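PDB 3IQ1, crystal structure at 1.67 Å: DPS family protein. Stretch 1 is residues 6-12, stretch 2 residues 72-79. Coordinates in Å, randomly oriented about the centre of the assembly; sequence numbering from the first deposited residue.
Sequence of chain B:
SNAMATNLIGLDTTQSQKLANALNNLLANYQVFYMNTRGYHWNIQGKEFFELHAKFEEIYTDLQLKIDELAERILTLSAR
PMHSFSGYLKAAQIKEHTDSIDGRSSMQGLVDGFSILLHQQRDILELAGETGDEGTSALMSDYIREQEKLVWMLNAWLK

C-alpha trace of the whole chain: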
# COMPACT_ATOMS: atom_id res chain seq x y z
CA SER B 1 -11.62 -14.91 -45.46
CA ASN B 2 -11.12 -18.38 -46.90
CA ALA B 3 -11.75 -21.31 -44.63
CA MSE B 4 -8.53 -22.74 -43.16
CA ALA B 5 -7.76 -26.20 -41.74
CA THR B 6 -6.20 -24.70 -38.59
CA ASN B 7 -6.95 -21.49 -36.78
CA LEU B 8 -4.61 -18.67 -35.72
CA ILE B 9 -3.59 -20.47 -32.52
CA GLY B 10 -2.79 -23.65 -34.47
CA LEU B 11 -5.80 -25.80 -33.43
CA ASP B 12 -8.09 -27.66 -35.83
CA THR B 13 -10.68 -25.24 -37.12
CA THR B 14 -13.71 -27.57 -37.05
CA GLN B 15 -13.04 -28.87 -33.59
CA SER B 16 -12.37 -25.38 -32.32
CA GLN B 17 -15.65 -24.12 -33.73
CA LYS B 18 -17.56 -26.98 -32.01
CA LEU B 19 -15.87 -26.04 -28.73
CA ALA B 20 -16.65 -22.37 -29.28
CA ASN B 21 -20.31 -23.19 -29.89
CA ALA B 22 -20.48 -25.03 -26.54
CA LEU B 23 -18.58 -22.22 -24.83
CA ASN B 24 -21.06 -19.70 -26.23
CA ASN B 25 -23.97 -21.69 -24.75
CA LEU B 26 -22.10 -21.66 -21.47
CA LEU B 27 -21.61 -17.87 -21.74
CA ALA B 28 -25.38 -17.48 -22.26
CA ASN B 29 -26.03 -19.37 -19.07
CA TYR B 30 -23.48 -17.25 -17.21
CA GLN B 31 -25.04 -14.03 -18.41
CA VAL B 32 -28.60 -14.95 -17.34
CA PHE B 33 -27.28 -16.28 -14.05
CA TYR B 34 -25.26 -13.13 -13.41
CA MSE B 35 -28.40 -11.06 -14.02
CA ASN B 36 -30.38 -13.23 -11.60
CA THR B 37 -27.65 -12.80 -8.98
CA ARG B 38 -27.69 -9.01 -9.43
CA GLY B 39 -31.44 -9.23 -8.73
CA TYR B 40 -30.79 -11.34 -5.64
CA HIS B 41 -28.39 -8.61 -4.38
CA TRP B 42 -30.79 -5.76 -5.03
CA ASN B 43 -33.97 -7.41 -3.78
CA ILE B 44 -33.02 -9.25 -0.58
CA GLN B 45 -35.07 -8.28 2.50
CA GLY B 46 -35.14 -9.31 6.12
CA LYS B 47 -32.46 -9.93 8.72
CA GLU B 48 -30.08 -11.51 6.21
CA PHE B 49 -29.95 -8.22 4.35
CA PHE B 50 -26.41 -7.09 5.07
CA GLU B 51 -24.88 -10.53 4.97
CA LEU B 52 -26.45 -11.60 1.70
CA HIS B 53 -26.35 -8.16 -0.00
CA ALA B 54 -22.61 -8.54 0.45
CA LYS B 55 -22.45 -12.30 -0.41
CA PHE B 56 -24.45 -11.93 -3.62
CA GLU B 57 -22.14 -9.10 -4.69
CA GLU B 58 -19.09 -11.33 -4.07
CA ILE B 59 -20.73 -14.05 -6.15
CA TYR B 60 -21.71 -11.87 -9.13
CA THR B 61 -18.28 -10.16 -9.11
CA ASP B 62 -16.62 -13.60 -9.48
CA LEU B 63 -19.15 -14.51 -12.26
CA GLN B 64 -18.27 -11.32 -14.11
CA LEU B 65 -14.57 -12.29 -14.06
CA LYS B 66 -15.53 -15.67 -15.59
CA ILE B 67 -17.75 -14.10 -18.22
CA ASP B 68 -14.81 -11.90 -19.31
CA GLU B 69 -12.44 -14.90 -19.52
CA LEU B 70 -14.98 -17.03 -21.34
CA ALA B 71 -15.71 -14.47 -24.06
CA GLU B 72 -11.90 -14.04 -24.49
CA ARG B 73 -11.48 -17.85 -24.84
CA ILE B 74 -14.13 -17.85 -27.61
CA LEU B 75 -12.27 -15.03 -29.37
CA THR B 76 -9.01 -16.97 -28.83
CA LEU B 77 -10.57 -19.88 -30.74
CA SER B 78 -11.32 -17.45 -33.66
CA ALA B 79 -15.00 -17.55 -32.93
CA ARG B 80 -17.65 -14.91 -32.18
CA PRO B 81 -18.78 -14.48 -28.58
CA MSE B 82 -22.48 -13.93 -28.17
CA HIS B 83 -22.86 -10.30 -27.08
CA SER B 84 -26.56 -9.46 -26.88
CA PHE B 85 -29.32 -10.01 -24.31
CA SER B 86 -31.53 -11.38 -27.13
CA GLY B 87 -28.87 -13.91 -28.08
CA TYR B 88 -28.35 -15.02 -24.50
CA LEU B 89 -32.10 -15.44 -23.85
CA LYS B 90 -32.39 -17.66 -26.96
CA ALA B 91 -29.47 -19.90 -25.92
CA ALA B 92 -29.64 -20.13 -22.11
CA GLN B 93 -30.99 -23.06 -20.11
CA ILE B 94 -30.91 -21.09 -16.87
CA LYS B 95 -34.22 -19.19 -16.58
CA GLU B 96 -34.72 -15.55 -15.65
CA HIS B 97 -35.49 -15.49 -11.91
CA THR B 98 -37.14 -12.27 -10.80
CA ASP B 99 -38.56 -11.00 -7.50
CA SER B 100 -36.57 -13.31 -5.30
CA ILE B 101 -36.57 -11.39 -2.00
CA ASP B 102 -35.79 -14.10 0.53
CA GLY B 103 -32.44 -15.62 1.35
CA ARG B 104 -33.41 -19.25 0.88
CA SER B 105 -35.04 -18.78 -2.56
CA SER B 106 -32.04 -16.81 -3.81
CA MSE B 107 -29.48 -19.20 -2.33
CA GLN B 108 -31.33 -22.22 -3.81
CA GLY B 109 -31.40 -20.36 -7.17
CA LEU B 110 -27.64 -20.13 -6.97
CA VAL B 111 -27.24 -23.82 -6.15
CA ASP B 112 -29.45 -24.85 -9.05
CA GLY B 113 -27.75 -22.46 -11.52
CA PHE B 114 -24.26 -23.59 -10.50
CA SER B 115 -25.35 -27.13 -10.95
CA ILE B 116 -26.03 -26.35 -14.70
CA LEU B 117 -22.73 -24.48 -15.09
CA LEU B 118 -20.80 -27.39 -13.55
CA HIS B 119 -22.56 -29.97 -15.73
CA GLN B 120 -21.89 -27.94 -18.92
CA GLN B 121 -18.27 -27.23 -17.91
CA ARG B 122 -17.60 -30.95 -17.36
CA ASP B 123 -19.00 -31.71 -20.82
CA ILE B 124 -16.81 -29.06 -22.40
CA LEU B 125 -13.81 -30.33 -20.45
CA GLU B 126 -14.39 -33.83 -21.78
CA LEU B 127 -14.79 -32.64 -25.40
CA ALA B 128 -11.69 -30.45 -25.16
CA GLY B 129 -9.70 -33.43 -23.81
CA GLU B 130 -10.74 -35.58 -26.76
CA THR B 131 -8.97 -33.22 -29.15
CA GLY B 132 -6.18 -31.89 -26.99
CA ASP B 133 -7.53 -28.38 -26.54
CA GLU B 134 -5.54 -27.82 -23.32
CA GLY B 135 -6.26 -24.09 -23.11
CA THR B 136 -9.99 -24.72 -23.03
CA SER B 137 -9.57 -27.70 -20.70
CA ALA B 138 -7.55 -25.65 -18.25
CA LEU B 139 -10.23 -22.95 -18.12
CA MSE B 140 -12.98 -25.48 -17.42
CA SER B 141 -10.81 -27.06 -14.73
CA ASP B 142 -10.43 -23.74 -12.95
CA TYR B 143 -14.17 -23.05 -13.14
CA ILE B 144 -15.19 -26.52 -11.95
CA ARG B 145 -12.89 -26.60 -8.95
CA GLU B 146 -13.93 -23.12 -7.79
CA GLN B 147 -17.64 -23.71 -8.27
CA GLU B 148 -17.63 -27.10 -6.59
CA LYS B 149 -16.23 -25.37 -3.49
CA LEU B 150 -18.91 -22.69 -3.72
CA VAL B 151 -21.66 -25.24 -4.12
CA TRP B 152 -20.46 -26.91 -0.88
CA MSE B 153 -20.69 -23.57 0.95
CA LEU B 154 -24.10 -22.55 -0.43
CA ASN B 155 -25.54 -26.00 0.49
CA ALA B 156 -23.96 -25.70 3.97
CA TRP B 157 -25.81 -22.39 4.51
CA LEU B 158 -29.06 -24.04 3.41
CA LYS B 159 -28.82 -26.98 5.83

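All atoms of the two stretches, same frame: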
# COMPACT_ATOMS: atom_id res chain seq x y z
N THR B 6 -6.58 -25.06 -39.98
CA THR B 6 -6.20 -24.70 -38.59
C THR B 6 -6.41 -23.24 -38.38
O THR B 6 -6.47 -22.47 -39.32
CB THR B 6 -4.77 -25.09 -38.25
OG1 THR B 6 -3.85 -24.42 -39.14
CG2 THR B 6 -4.57 -26.61 -38.41
N ASN B 7 -6.66 -22.88 -37.14
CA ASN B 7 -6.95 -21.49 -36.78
C ASN B 7 -5.66 -20.77 -36.38
O ASN B 7 -4.58 -21.34 -36.43
CB ASN B 7 -8.04 -21.41 -35.73
CG ASN B 7 -7.70 -22.12 -34.48
OD1 ASN B 7 -6.56 -22.39 -34.20
ND2 ASN B 7 -8.72 -22.49 -33.73
N LEU B 8 -5.78 -19.51 -36.00
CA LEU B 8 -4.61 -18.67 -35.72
C LEU B 8 -3.74 -19.24 -34.59
O LEU B 8 -2.50 -19.09 -34.61
CB LEU B 8 -5.02 -17.24 -35.40
CG LEU B 8 -5.45 -16.50 -36.68
CD1 LEU B 8 -6.06 -15.13 -36.30
CD2 LEU B 8 -4.31 -16.36 -37.72
N ILE B 9 -4.36 -19.91 -33.63
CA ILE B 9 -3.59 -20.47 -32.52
C ILE B 9 -3.08 -21.89 -32.83
O ILE B 9 -2.44 -22.51 -31.97
CB ILE B 9 -4.33 -20.41 -31.15
CG1 ILE B 9 -5.58 -21.30 -31.16
CG2 ILE B 9 -4.64 -18.95 -30.82
CD1 ILE B 9 -6.18 -21.51 -29.73
N GLY B 10 -3.33 -22.38 -34.04
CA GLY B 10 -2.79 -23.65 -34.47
C GLY B 10 -3.62 -24.90 -34.16
O GLY B 10 -3.12 -26.03 -34.34
N LEU B 11 -4.85 -24.71 -33.70
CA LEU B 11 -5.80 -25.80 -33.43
C LEU B 11 -6.64 -26.09 -34.65
O LEU B 11 -6.74 -25.26 -35.57
CB LEU B 11 -6.65 -25.54 -32.19
CG LEU B 11 -5.85 -25.36 -30.90
CD1 LEU B 11 -6.83 -25.20 -29.75
CD2 LEU B 11 -4.83 -26.47 -30.62
N ASP B 12 -7.17 -27.31 -34.72
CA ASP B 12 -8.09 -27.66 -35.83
C ASP B 12 -9.28 -26.72 -35.85
O ASP B 12 -9.97 -26.49 -34.83
CB ASP B 12 -8.62 -29.08 -35.62
CG ASP B 12 -9.54 -29.54 -36.72
OD1 ASP B 12 -9.03 -29.95 -37.78
OD2 ASP B 12 -10.75 -29.58 -36.54
N GLU B 72 -13.29 -14.12 -23.96
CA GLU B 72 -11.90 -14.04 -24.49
C GLU B 72 -11.45 -15.42 -25.02
O GLU B 72 -10.75 -15.49 -26.03
CB GLU B 72 -10.93 -13.59 -23.44
CG GLU B 72 -11.07 -12.21 -23.04
CD GLU B 72 -9.93 -11.82 -22.13
OE1 GLU B 72 -9.39 -12.69 -21.35
OE2 GLU B 72 -9.62 -10.63 -22.21
N ARG B 73 -11.82 -16.50 -24.35
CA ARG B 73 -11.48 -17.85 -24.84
C ARG B 73 -12.15 -18.12 -26.20
O ARG B 73 -11.56 -18.67 -27.08
CB ARG B 73 -11.85 -18.96 -23.83
CG ARG B 73 -11.35 -20.33 -24.18
CD ARG B 73 -9.82 -20.44 -24.21
NE ARG B 73 -9.38 -21.61 -24.94
CZ ARG B 73 -8.14 -21.78 -25.39
NH1 ARG B 73 -7.21 -20.87 -25.08
NH2 ARG B 73 -7.81 -22.86 -26.08
N ILE B 74 -13.41 -17.72 -26.34
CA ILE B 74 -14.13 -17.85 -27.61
C ILE B 74 -13.42 -17.08 -28.71
O ILE B 74 -13.19 -17.60 -29.82
CB ILE B 74 -15.61 -17.43 -27.44
CG1 ILE B 74 -16.35 -18.43 -26.52
CG2 ILE B 74 -16.29 -17.26 -28.83
CD1 ILE B 74 -17.70 -17.92 -25.92
N LEU B 75 -13.02 -15.85 -28.41
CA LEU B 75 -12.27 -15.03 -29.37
C LEU B 75 -10.92 -15.71 -29.72
O LEU B 75 -10.45 -15.64 -30.84
CB LEU B 75 -12.03 -13.63 -28.77
CG LEU B 75 -13.27 -12.74 -28.69
CD1 LEU B 75 -13.08 -11.64 -27.62
CD2 LEU B 75 -13.57 -12.18 -30.07
N THR B 76 -10.31 -16.33 -28.73
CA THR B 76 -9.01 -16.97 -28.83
C THR B 76 -9.10 -18.16 -29.79
O THR B 76 -8.16 -18.41 -30.53
CB THR B 76 -8.48 -17.35 -27.43
OG1 THR B 76 -8.17 -16.13 -26.69
CG2 THR B 76 -7.22 -18.15 -27.49
N LEU B 77 -10.26 -18.78 -29.84
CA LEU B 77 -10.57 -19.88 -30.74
C LEU B 77 -11.03 -19.40 -32.13
O LEU B 77 -11.49 -20.20 -32.93
CB LEU B 77 -11.62 -20.84 -30.12
CG LEU B 77 -11.13 -21.64 -28.90
CD1 LEU B 77 -12.37 -22.26 -28.24
CD2 LEU B 77 -10.10 -22.68 -29.29
N SER B 78 -10.89 -18.09 -32.39
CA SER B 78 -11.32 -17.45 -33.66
C SER B 78 -12.80 -17.64 -33.90
O SER B 78 -13.24 -17.89 -35.02
CB SER B 78 -10.49 -17.92 -34.85
OG SER B 78 -9.15 -17.53 -34.67
N ALA B 79 -13.57 -17.49 -32.85
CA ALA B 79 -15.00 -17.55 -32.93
C ALA B 79 -15.62 -16.26 -32.37
O ALA B 79 -14.95 -15.45 -31.74
CB ALA B 79 -15.53 -18.86 -32.19
O HOH W 1 -11.40 -21.75 -35.27
O HOH W 2 -8.27 -18.27 -37.10
O HOH W 3 -7.44 -19.03 -33.15

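A tight loop, residues 6-12, lies against the C-terminal end of a helix, residues 72-76, and the turn that follows it; the two backbones come nearest at Asn7 and Ser78, whose CA atoms are 6.7 Å apart. No direct hydrogen bond joins the stretches; three bridging waters and a small apolar cluster account for much of the contact. Thr6 stays clear of it. Asn7 begins a type I turn closed by Gly10 N to Asn7 O (2.9 Å), and Asn7 N bonds Leu11 O (2.9 Å). Its side chain, chi1 p, folds back over the turn: OD1 of Asn7 accepts from Leu11 N (2.9 Å) and, weakly, from Ile9 N (3.4 Å). The amide ND2 of Asn7 is left facing Leu77 O at 3.7 Å, too far for a direct bond; water 1 fills in, accepting from Asn7 ND2 (3.2 Å) and donating to Leu77 O (2.8 Å). Leu8 is joined to Ser78 through its backbone N: water 2 accepts from Leu8 N (3.0 Å) and hydrogen-bonds Ser78 OG (2.7 Å). Water 3 is the busiest, accepting from Ile9 N (3.2 Å), donating to Thr76 O (2.8 Å) and hydrogen-bonding Ser78 OG (2.7 Å), so one water links the turn to a carbonyl at the helix end. The CA-to-CB bond of Ile9 points toward the other stretch, and its CD1 lies 4.1 Å from Leu77 CD2 and 4.2 Å from Thr76 CG2. Gly10 makes no contact; at its backbone angles (phi 88°, psi 10°) a CB would be jammed against the carbonyl O of the residue before. Leu11 completes the cluster, CD1 packing 4.2 Å from Leu77 CD2. Although the CA-to-CB bond of Leu77 points away, its side-chain end reaches back to meet both residues. Arg73 NH2 lies 4.2 Å from Ile9 CD1, an oblique approach, while its guanidinium is hydrogen-bonded elsewhere in the structure. Asp12, beyond the contact, caps the next helix.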